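Local coordinates for protein geranylgeranyl pyrophosphate synthase (Corynebacterium glutamicum, PDB 3LMD) that probably makes long-chain isoprenyl diphosphates, a magnesium-dependent step of isoprenoid biosynthesis carried out by the FPP/GGPP synthase family, at residues Met234-Phe246 against Arg310-Asp322. Numbering follows the deposited sequence.
Sequences MIFQIVDDIIDIF and RQAALDEVYRYMD
Val317 pushes its side chain in among Ile235, Ile238, Val239 and Ile242, a knob in a hole on helix 219-246. The exchange is mutual: Ile238 enters a hole formed by Ala313, Glu316, Val317 and Tyr320, and Ile242 one formed by Arg310, Ala313, Leu314 and Val317. Packing is tightest where Ile238 CG2 presses on Val317 CG2 at 3.4 Å, as the two branched side chains pass alongside one another, heading opposite ways. With CG1 beside its backbone N (chi1 -68°), Ile242 lays CG1 and CD1 against Ala313 CB and turns CG2 to the Arg310 head. The axes of 234-246 and 310-322 run antiparallel (163°) and come within 9.4 Å, in the all-helical fold of the polyprenyl synthases; helix 188-214 flanks the Met234 end and helix 335-349 touches Val317 and Met321. CH-pi contacts stand at both ends. Met234 CB sits over the centre of the Tyr320 ring, 3.7 Å from the centroid, its SD lying obliquely in a Met-aromatic contact, while the Arg319 guanidinium lies over the opposite face, toward the rim. The extended Arg310 chain runs past Phe246: Arg310 CB sits 3.5 Å from Phe246 CZ over one ring face, and Arg310 NH1 is hydrogen-bonded to Val351 O. Phe246 also neighbours Ser305, from a calcium site empty in this chain.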
ATOM      1  N   MET A 234      -9.928  -6.465 -21.017  1.00 23.00           N
ATOM      2  CA  MET A 234      -9.242  -6.154 -22.287  1.00 22.49           C
ATOM      3  C   MET A 234     -10.185  -5.450 -23.266  1.00 25.32           C
ATOM      4  O   MET A 234      -9.818  -4.450 -23.884  1.00 21.98           O
ATOM      5  CB  MET A 234      -8.648  -7.433 -22.931  1.00 26.97           C
ATOM      6  CG  MET A 234      -7.597  -8.196 -22.071  1.00 28.27           C
ATOM      7  SD  MET A 234      -6.069  -7.210 -21.717  1.00 22.50           S
ATOM      8  CE  MET A 234      -5.838  -6.409 -23.383  1.00 20.46           C
ATOM      9  N   ILE A 235     -11.391  -5.992 -23.431  1.00 24.45           N
ATOM     10  CA  ILE A 235     -12.378  -5.405 -24.323  1.00 25.11           C
ATOM     11  C   ILE A 235     -12.674  -3.965 -23.929  1.00 29.48           C
ATOM     12  O   ILE A 235     -12.651  -3.073 -24.784  1.00 27.15           O
ATOM     13  CB  ILE A 235     -13.661  -6.242 -24.343  1.00 23.49           C
ATOM     14  CG1 ILE A 235     -13.386  -7.608 -24.993  1.00 24.69           C
ATOM     15  CG2 ILE A 235     -14.817  -5.496 -25.046  1.00 24.43           C
ATOM     16  CD1 ILE A 235     -14.583  -8.603 -24.789  1.00 24.18           C
ATOM     17  N   PHE A 236     -12.920  -3.710 -22.642  1.00 26.21           N
ATOM     18  CA  PHE A 236     -13.240  -2.329 -22.210  1.00 26.84           C
ATOM     19  C   PHE A 236     -12.171  -1.332 -22.639  1.00 26.13           C
ATOM     20  O   PHE A 236     -12.480  -0.261 -23.138  1.00 27.05           O
ATOM     21  CB  PHE A 236     -13.385  -2.237 -20.673  1.00 26.87           C
ATOM     22  CG  PHE A 236     -14.663  -2.852 -20.134  1.00 29.33           C
ATOM     23  CD1 PHE A 236     -15.713  -3.147 -20.966  1.00 30.04           C
ATOM     24  CD2 PHE A 236     -14.804  -3.111 -18.780  1.00 41.98           C
ATOM     25  CE1 PHE A 236     -16.892  -3.717 -20.466  1.00 39.19           C
ATOM     26  CE2 PHE A 236     -15.973  -3.677 -18.283  1.00 42.16           C
ATOM     27  CZ  PHE A 236     -17.013  -3.976 -19.133  1.00 36.33           C
ATOM     28  N   GLN A 237     -10.910  -1.668 -22.376  1.00 25.05           N
ATOM     29  CA  GLN A 237      -9.826  -0.723 -22.609  1.00 24.40           C
ATOM     30  C   GLN A 237      -9.544  -0.540 -24.119  1.00 24.66           C
ATOM     31  O   GLN A 237      -9.297   0.565 -24.565  1.00 26.44           O
ATOM     32  CB  GLN A 237      -8.546  -1.188 -21.905  1.00 25.56           C
ATOM     33  CG  GLN A 237      -7.441  -0.127 -21.980  1.00 34.57           C
ATOM     34  CD  GLN A 237      -7.874   1.162 -21.287  1.00 45.87           C
ATOM     35  OE1 GLN A 237      -8.054   1.170 -20.080  1.00 39.65           O
ATOM     36  NE2 GLN A 237      -8.096   2.239 -22.058  1.00 39.49           N
ATOM     37  N   ILE A 238      -9.537  -1.626 -24.892  1.00 24.82           N
ATOM     38  CA  ILE A 238      -9.287  -1.472 -26.314  1.00 24.19           C
ATOM     39  C   ILE A 238     -10.431  -0.686 -26.970  1.00 24.98           C
ATOM     40  O   ILE A 238     -10.196   0.190 -27.811  1.00 26.38           O
ATOM     41  CB  ILE A 238      -9.087  -2.829 -27.027  1.00 25.63           C
ATOM     42  CG1 ILE A 238      -7.870  -3.558 -26.421  1.00 25.42           C
ATOM     43  CG2 ILE A 238      -8.827  -2.564 -28.557  1.00 26.12           C
ATOM     44  CD1 ILE A 238      -7.734  -4.981 -26.833  1.00 26.13           C
ATOM     45  N   VAL A 239     -11.670  -0.983 -26.579  1.00 25.14           N
ATOM     46  CA  VAL A 239     -12.801  -0.288 -27.157  1.00 25.21           C
ATOM     47  C   VAL A 239     -12.696   1.220 -26.824  1.00 29.87           C
ATOM     48  O   VAL A 239     -12.902   2.069 -27.696  1.00 28.66           O
ATOM     49  CB  VAL A 239     -14.178  -0.893 -26.691  1.00 26.85           C
ATOM     50  CG1 VAL A 239     -15.323   0.092 -26.986  1.00 27.87           C
ATOM     51  CG2 VAL A 239     -14.467  -2.243 -27.408  1.00 26.40           C
ATOM     52  N   ASP A 240     -12.368   1.545 -25.571  1.00 25.72           N
ATOM     53  CA  ASP A 240     -12.155   2.947 -25.165  1.00 30.74           C
ATOM     54  C   ASP A 240     -11.073   3.612 -26.035  1.00 34.58           C
ATOM     55  O   ASP A 240     -11.181   4.791 -26.438  1.00 29.81           O
ATOM     56  CB  ASP A 240     -11.693   3.026 -23.694  1.00 30.74           C
ATOM     57  CG  ASP A 240     -12.837   2.917 -22.695  1.00 43.26           C
ATOM     58  OD1 ASP A 240     -14.015   2.920 -23.104  1.00 42.03           O
ATOM     59  OD2 ASP A 240     -12.547   2.847 -21.480  1.00 49.81           O
ATOM     60  N   ASP A 241      -9.997   2.876 -26.268  1.00 26.23           N
ATOM     61  CA  ASP A 241      -8.869   3.406 -27.039  1.00 27.46           C
ATOM     62  C   ASP A 241      -9.242   3.665 -28.494  1.00 29.49           C
ATOM     63  O   ASP A 241      -8.834   4.673 -29.064  1.00 33.72           O
ATOM     64  CB  ASP A 241      -7.632   2.487 -26.942  1.00 26.91           C
ATOM     65  CG  ASP A 241      -7.013   2.485 -25.542  1.00 32.70           C
ATOM     66  OD1 ASP A 241      -7.322   3.383 -24.747  1.00 37.57           O
ATOM     67  OD2 ASP A 241      -6.232   1.570 -25.223  1.00 34.88           O
ATOM     68  N   ILE A 242     -10.032   2.766 -29.081  1.00 29.13           N
ATOM     69  CA  ILE A 242     -10.557   2.980 -30.416  1.00 30.33           C
ATOM     70  C   ILE A 242     -11.444   4.238 -30.467  1.00 36.28           C
ATOM     71  O   ILE A 242     -11.312   5.096 -31.362  1.00 35.03           O
ATOM     72  CB  ILE A 242     -11.360   1.751 -30.895  1.00 27.61           C
ATOM     73  CG1 ILE A 242     -10.416   0.546 -31.128  1.00 24.99           C
ATOM     74  CG2 ILE A 242     -12.168   2.104 -32.178  1.00 27.90           C
ATOM     75  CD1 ILE A 242     -11.233  -0.811 -31.299  1.00 24.77           C
ATOM     76  N   ILE A 243     -12.362   4.338 -29.516  1.00 29.43           N
ATOM     77  CA  ILE A 243     -13.280   5.477 -29.457  1.00 30.23           C
ATOM     78  C   ILE A 243     -12.488   6.793 -29.352  1.00 32.63           C
ATOM     79  O   ILE A 243     -12.805   7.771 -30.034  1.00 33.10           O
ATOM     80  CB  ILE A 243     -14.286   5.334 -28.269  1.00 31.60           C
ATOM     81  CG1 ILE A 243     -15.321   4.245 -28.598  1.00 36.18           C
ATOM     82  CG2 ILE A 243     -14.996   6.681 -28.004  1.00 34.97           C
ATOM     83  CD1 ILE A 243     -16.187   3.818 -27.395  1.00 37.20           C
ATOM     84  N   ASP A 244     -11.428   6.799 -28.548  1.00 32.41           N
ATOM     85  CA  ASP A 244     -10.633   8.007 -28.346  1.00 37.93           C
ATOM     86  C   ASP A 244     -10.059   8.549 -29.654  1.00 42.90           C
ATOM     87  O   ASP A 244      -9.901   9.771 -29.837  1.00 39.54           O
ATOM     88  CB  ASP A 244      -9.482   7.742 -27.378  1.00 37.05           C
ATOM     89  CG  ASP A 244      -8.689   9.013 -27.040  1.00 47.53           C
ATOM     90  OD1 ASP A 244      -9.273   9.920 -26.414  1.00 59.37           O
ATOM     91  OD2 ASP A 244      -7.489   9.108 -27.385  1.00 59.95           O
ATOM     92  N   ILE A 245      -9.715   7.636 -30.553  1.00 34.22           N
ATOM     93  CA  ILE A 245      -9.103   8.026 -31.812  1.00 36.25           C
ATOM     94  C   ILE A 245     -10.112   8.208 -32.932  1.00 43.36           C
ATOM     95  O   ILE A 245      -9.956   9.093 -33.767  1.00 44.86           O
ATOM     96  CB  ILE A 245      -8.113   6.970 -32.276  1.00 34.44           C
ATOM     97  CG1 ILE A 245      -6.920   6.910 -31.317  1.00 34.04           C
ATOM     98  CG2 ILE A 245      -7.699   7.233 -33.751  1.00 35.59           C
ATOM     99  CD1 ILE A 245      -6.281   5.543 -31.286  1.00 41.93           C
ATOM    100  N   PHE A 246     -11.120   7.347 -32.989  1.00 39.93           N
ATOM    101  CA  PHE A 246     -12.020   7.348 -34.149  1.00 44.36           C
ATOM    102  C   PHE A 246     -13.396   7.932 -33.851  1.00 48.63           C
ATOM    103  O   PHE A 246     -14.239   8.040 -34.747  1.00 51.96           O
ATOM    104  CB  PHE A 246     -12.112   5.947 -34.764  1.00 36.39           C
ATOM    105  CG  PHE A 246     -10.790   5.425 -35.236  1.00 41.26           C
ATOM    106  CD1 PHE A 246     -10.043   4.567 -34.436  1.00 30.28           C
ATOM    107  CD2 PHE A 246     -10.276   5.809 -36.472  1.00 34.39           C
ATOM    108  CE1 PHE A 246      -8.818   4.104 -34.854  1.00 29.82           C
ATOM    109  CE2 PHE A 246      -9.059   5.338 -36.908  1.00 30.90           C
ATOM    110  CZ  PHE A 246      -8.318   4.483 -36.110  1.00 34.70           C
ATOM    111  N   ARG A 310      -7.599   0.779 -37.252  1.00 22.88           N
ATOM    112  CA  ARG A 310      -8.884   0.600 -36.581  1.00 26.88           C
ATOM    113  C   ARG A 310      -9.347  -0.837 -36.718  1.00 28.35           C
ATOM    114  O   ARG A 310      -9.754  -1.470 -35.733  1.00 24.51           O
ATOM    115  CB  ARG A 310      -9.949   1.555 -37.134  1.00 23.44           C
ATOM    116  CG  ARG A 310     -11.303   1.396 -36.380  1.00 30.29           C
ATOM    117  CD  ARG A 310     -12.381   2.300 -36.966  1.00 39.21           C
ATOM    118  NE  ARG A 310     -13.432   2.500 -35.965  1.00 49.77           N
ATOM    119  CZ  ARG A 310     -14.454   1.663 -35.806  1.00 47.38           C
ATOM    120  NH1 ARG A 310     -15.370   1.889 -34.873  1.00 43.52           N
ATOM    121  NH2 ARG A 310     -14.564   0.604 -36.611  1.00 40.00           N
ATOM    122  N   GLN A 311      -9.273  -1.394 -37.931  1.00 26.34           N
ATOM    123  CA  GLN A 311      -9.801  -2.742 -38.094  1.00 26.80           C
ATOM    124  C   GLN A 311      -8.922  -3.772 -37.374  1.00 23.36           C
ATOM    125  O   GLN A 311      -9.402  -4.787 -36.883  1.00 24.56           O
ATOM    126  CB  GLN A 311      -9.953  -3.127 -39.580  1.00 25.85           C
ATOM    127  CG  GLN A 311     -10.631  -4.489 -39.727  1.00 26.25           C
ATOM    128  CD  GLN A 311     -12.077  -4.419 -39.288  1.00 31.22           C
ATOM    129  OE1 GLN A 311     -12.760  -3.446 -39.567  1.00 34.25           O
ATOM    130  NE2 GLN A 311     -12.533  -5.415 -38.531  1.00 30.43           N
ATOM    131  N   ALA A 312      -7.621  -3.535 -37.362  1.00 21.07           N
ATOM    132  CA  ALA A 312      -6.719  -4.442 -36.658  1.00 23.16           C
ATOM    133  C   ALA A 312      -7.028  -4.457 -35.134  1.00 25.84           C
ATOM    134  O   ALA A 312      -7.007  -5.518 -34.484  1.00 24.24           O
ATOM    135  CB  ALA A 312      -5.261  -3.997 -36.897  1.00 23.93           C
ATOM    136  N   ALA A 313      -7.282  -3.285 -34.569  1.00 21.81           N
ATOM    137  CA  ALA A 313      -7.638  -3.201 -33.135  1.00 26.20           C
ATOM    138  C   ALA A 313      -8.994  -3.838 -32.899  1.00 29.13           C
ATOM    139  O   ALA A 313      -9.200  -4.526 -31.897  1.00 24.95           O
ATOM    140  CB  ALA A 313      -7.666  -1.701 -32.651  1.00 24.99           C
ATOM    141  N   LEU A 314      -9.929  -3.592 -33.821  1.00 24.34           N
ATOM    142  CA  LEU A 314     -11.254  -4.173 -33.698  1.00 23.75           C
ATOM    143  C   LEU A 314     -11.199  -5.696 -33.776  1.00 25.84           C
ATOM    144  O   LEU A 314     -11.922  -6.376 -33.043  1.00 27.72           O
ATOM    145  CB  LEU A 314     -12.209  -3.574 -34.755  1.00 26.08           C
ATOM    146  CG  LEU A 314     -13.683  -3.971 -34.814  1.00 42.26           C
ATOM    147  CD1 LEU A 314     -14.376  -3.818 -33.435  1.00 39.82           C
ATOM    148  CD2 LEU A 314     -14.428  -3.120 -35.900  1.00 34.00           C
ATOM    149  N   ASP A 315     -10.355  -6.246 -34.653  1.00 25.56           N
ATOM    150  CA  ASP A 315     -10.228  -7.708 -34.743  1.00 27.14           C
ATOM    151  C   ASP A 315      -9.645  -8.269 -33.458  1.00 26.55           C
ATOM    152  O   ASP A 315      -9.962  -9.384 -33.061  1.00 22.88           O
ATOM    153  CB  ASP A 315      -9.340  -8.131 -35.924  1.00 26.06           C
ATOM    154  CG  ASP A 315     -10.026  -7.876 -37.265  1.00 32.37           C
ATOM    155  OD1 ASP A 315     -11.262  -7.749 -37.274  1.00 33.19           O
ATOM    156  OD2 ASP A 315      -9.337  -7.792 -38.283  1.00 32.91           O
ATOM    157  N   GLU A 316      -8.792  -7.496 -32.800  1.00 23.00           N
ATOM    158  CA  GLU A 316      -8.273  -7.932 -31.479  1.00 27.25           C
ATOM    159  C   GLU A 316      -9.401  -7.920 -30.426  1.00 29.15           C
ATOM    160  O   GLU A 316      -9.545  -8.852 -29.628  1.00 24.58           O
ATOM    161  CB  GLU A 316      -7.087  -7.047 -31.079  1.00 30.72           C
ATOM    162  CG  GLU A 316      -6.387  -7.461 -29.801  1.00 34.89           C
ATOM    163  CD  GLU A 316      -5.506  -8.691 -29.978  1.00 38.86           C
ATOM    164  OE1 GLU A 316      -5.667  -9.440 -30.963  1.00 39.71           O
ATOM    165  OE2 GLU A 316      -4.651  -8.913 -29.109  1.00 35.36           O
ATOM    166  N   VAL A 317     -10.236  -6.889 -30.456  1.00 25.53           N
ATOM    167  CA  VAL A 317     -11.481  -6.890 -29.644  1.00 26.73           C
ATOM    168  C   VAL A 317     -12.327  -8.143 -29.900  1.00 29.79           C
ATOM    169  O   VAL A 317     -12.833  -8.788 -28.959  1.00 24.76           O
ATOM    170  CB  VAL A 317     -12.339  -5.634 -29.897  1.00 24.44           C
ATOM    171  CG1 VAL A 317     -13.727  -5.767 -29.203  1.00 26.11           C
ATOM    172  CG2 VAL A 317     -11.623  -4.375 -29.363  1.00 25.05           C
ATOM    173  N   TYR A 318     -12.468  -8.512 -31.164  1.00 24.72           N
ATOM    174  CA  TYR A 318     -13.295  -9.680 -31.485  1.00 24.64           C
ATOM    175  C   TYR A 318     -12.695 -10.963 -30.951  1.00 25.28           C
ATOM    176  O   TYR A 318     -13.424 -11.890 -30.586  1.00 27.59           O
ATOM    177  CB  TYR A 318     -13.483  -9.834 -33.000  1.00 29.66           C
ATOM    178  CG  TYR A 318     -14.297  -8.738 -33.644  1.00 36.38           C
ATOM    179  CD1 TYR A 318     -15.301  -8.080 -32.936  1.00 36.06           C
ATOM    180  CD2 TYR A 318     -14.102  -8.405 -34.988  1.00 34.40           C
ATOM    181  CE1 TYR A 318     -16.071  -7.096 -33.536  1.00 38.32           C
ATOM    182  CE2 TYR A 318     -14.871  -7.422 -35.593  1.00 33.49           C
ATOM    183  CZ  TYR A 318     -15.852  -6.775 -34.877  1.00 43.96           C
ATOM    184  OH  TYR A 318     -16.617  -5.799 -35.503  1.00 41.91           O
ATOM    185  N   ARG A 319     -11.368 -11.027 -30.955  1.00 23.72           N
ATOM    186  CA  ARG A 319     -10.659 -12.184 -30.457  1.00 25.72           C
ATOM    187  C   ARG A 319     -10.887 -12.341 -28.935  1.00 26.31           C
ATOM    188  O   ARG A 319     -11.113 -13.454 -28.436  1.00 25.54           O
ATOM    189  CB  ARG A 319      -9.158 -12.032 -30.767  1.00 24.23           C
ATOM    190  CG  ARG A 319      -8.306 -13.232 -30.346  1.00 25.51           C
ATOM    191  CD  ARG A 319      -6.849 -13.087 -30.763  1.00 34.90           C
ATOM    192  NE  ARG A 319      -6.113 -12.160 -29.909  1.00 30.29           N
ATOM    193  CZ  ARG A 319      -5.669 -12.444 -28.685  1.00 36.13           C
ATOM    194  NH1 ARG A 319      -4.979 -11.532 -28.007  1.00 33.24           N
ATOM    195  NH2 ARG A 319      -5.899 -13.637 -28.143  1.00 30.71           N
ATOM    196  N   TYR A 320     -10.839 -11.231 -28.198  1.00 25.22           N
ATOM    197  CA  TYR A 320     -11.187 -11.272 -26.756  1.00 22.83           C
ATOM    198  C   TYR A 320     -12.654 -11.577 -26.535  1.00 23.26           C
ATOM    199  O   TYR A 320     -13.008 -12.215 -25.553  1.00 24.80           O
ATOM    200  CB  TYR A 320     -10.804  -9.962 -26.070  1.00 21.46           C
ATOM    201  CG  TYR A 320      -9.318  -9.883 -25.887  1.00 24.38           C
ATOM    202  CD1 TYR A 320      -8.667 -10.752 -25.006  1.00 28.22           C
ATOM    203  CD2 TYR A 320      -8.556  -8.936 -26.560  1.00 26.68           C
ATOM    204  CE1 TYR A 320      -7.278 -10.707 -24.826  1.00 28.21           C
ATOM    205  CE2 TYR A 320      -7.169  -8.876 -26.375  1.00 24.87           C
ATOM    206  CZ  TYR A 320      -6.539  -9.762 -25.509  1.00 30.09           C
ATOM    207  OH  TYR A 320      -5.159  -9.704 -25.286  1.00 31.88           O
ATOM    208  N   MET A 321     -13.513 -11.131 -27.447  1.00 24.40           N
ATOM    209  CA  MET A 321     -14.952 -11.411 -27.312  1.00 25.94           C
ATOM    210  C   MET A 321     -15.171 -12.908 -27.515  1.00 26.70           C
ATOM    211  O   MET A 321     -16.008 -13.483 -26.830  1.00 29.48           O
ATOM    212  CB  MET A 321     -15.815 -10.598 -28.322  1.00 26.44           C
ATOM    213  CG  MET A 321     -17.393 -10.722 -28.123  1.00 31.62           C
ATOM    214  SD  MET A 321     -18.033 -10.060 -26.526  1.00 21.74           S
ATOM    215  CE  MET A 321     -18.767 -11.521 -25.785  1.00 38.60           C
ATOM    216  N   ASP A 322     -14.396 -13.536 -28.425  1.00 28.25           N
ATOM    217  CA  ASP A 322     -14.446 -15.003 -28.610  1.00 28.00           C
ATOM    218  C   ASP A 322     -13.990 -15.700 -27.351  1.00 28.02           C
ATOM    219  O   ASP A 322     -14.583 -16.677 -26.924  1.00 27.48           O
ATOM    220  CB  ASP A 322     -13.540 -15.479 -29.771  1.00 25.75           C
ATOM    221  CG  ASP A 322     -14.092 -15.120 -31.141  1.00 34.34           C
ATOM    222  OD1 ASP A 322     -15.297 -14.810 -31.248  1.00 36.40           O
ATOM    223  OD2 ASP A 322     -13.306 -15.138 -32.105  1.00 38.58           O
TER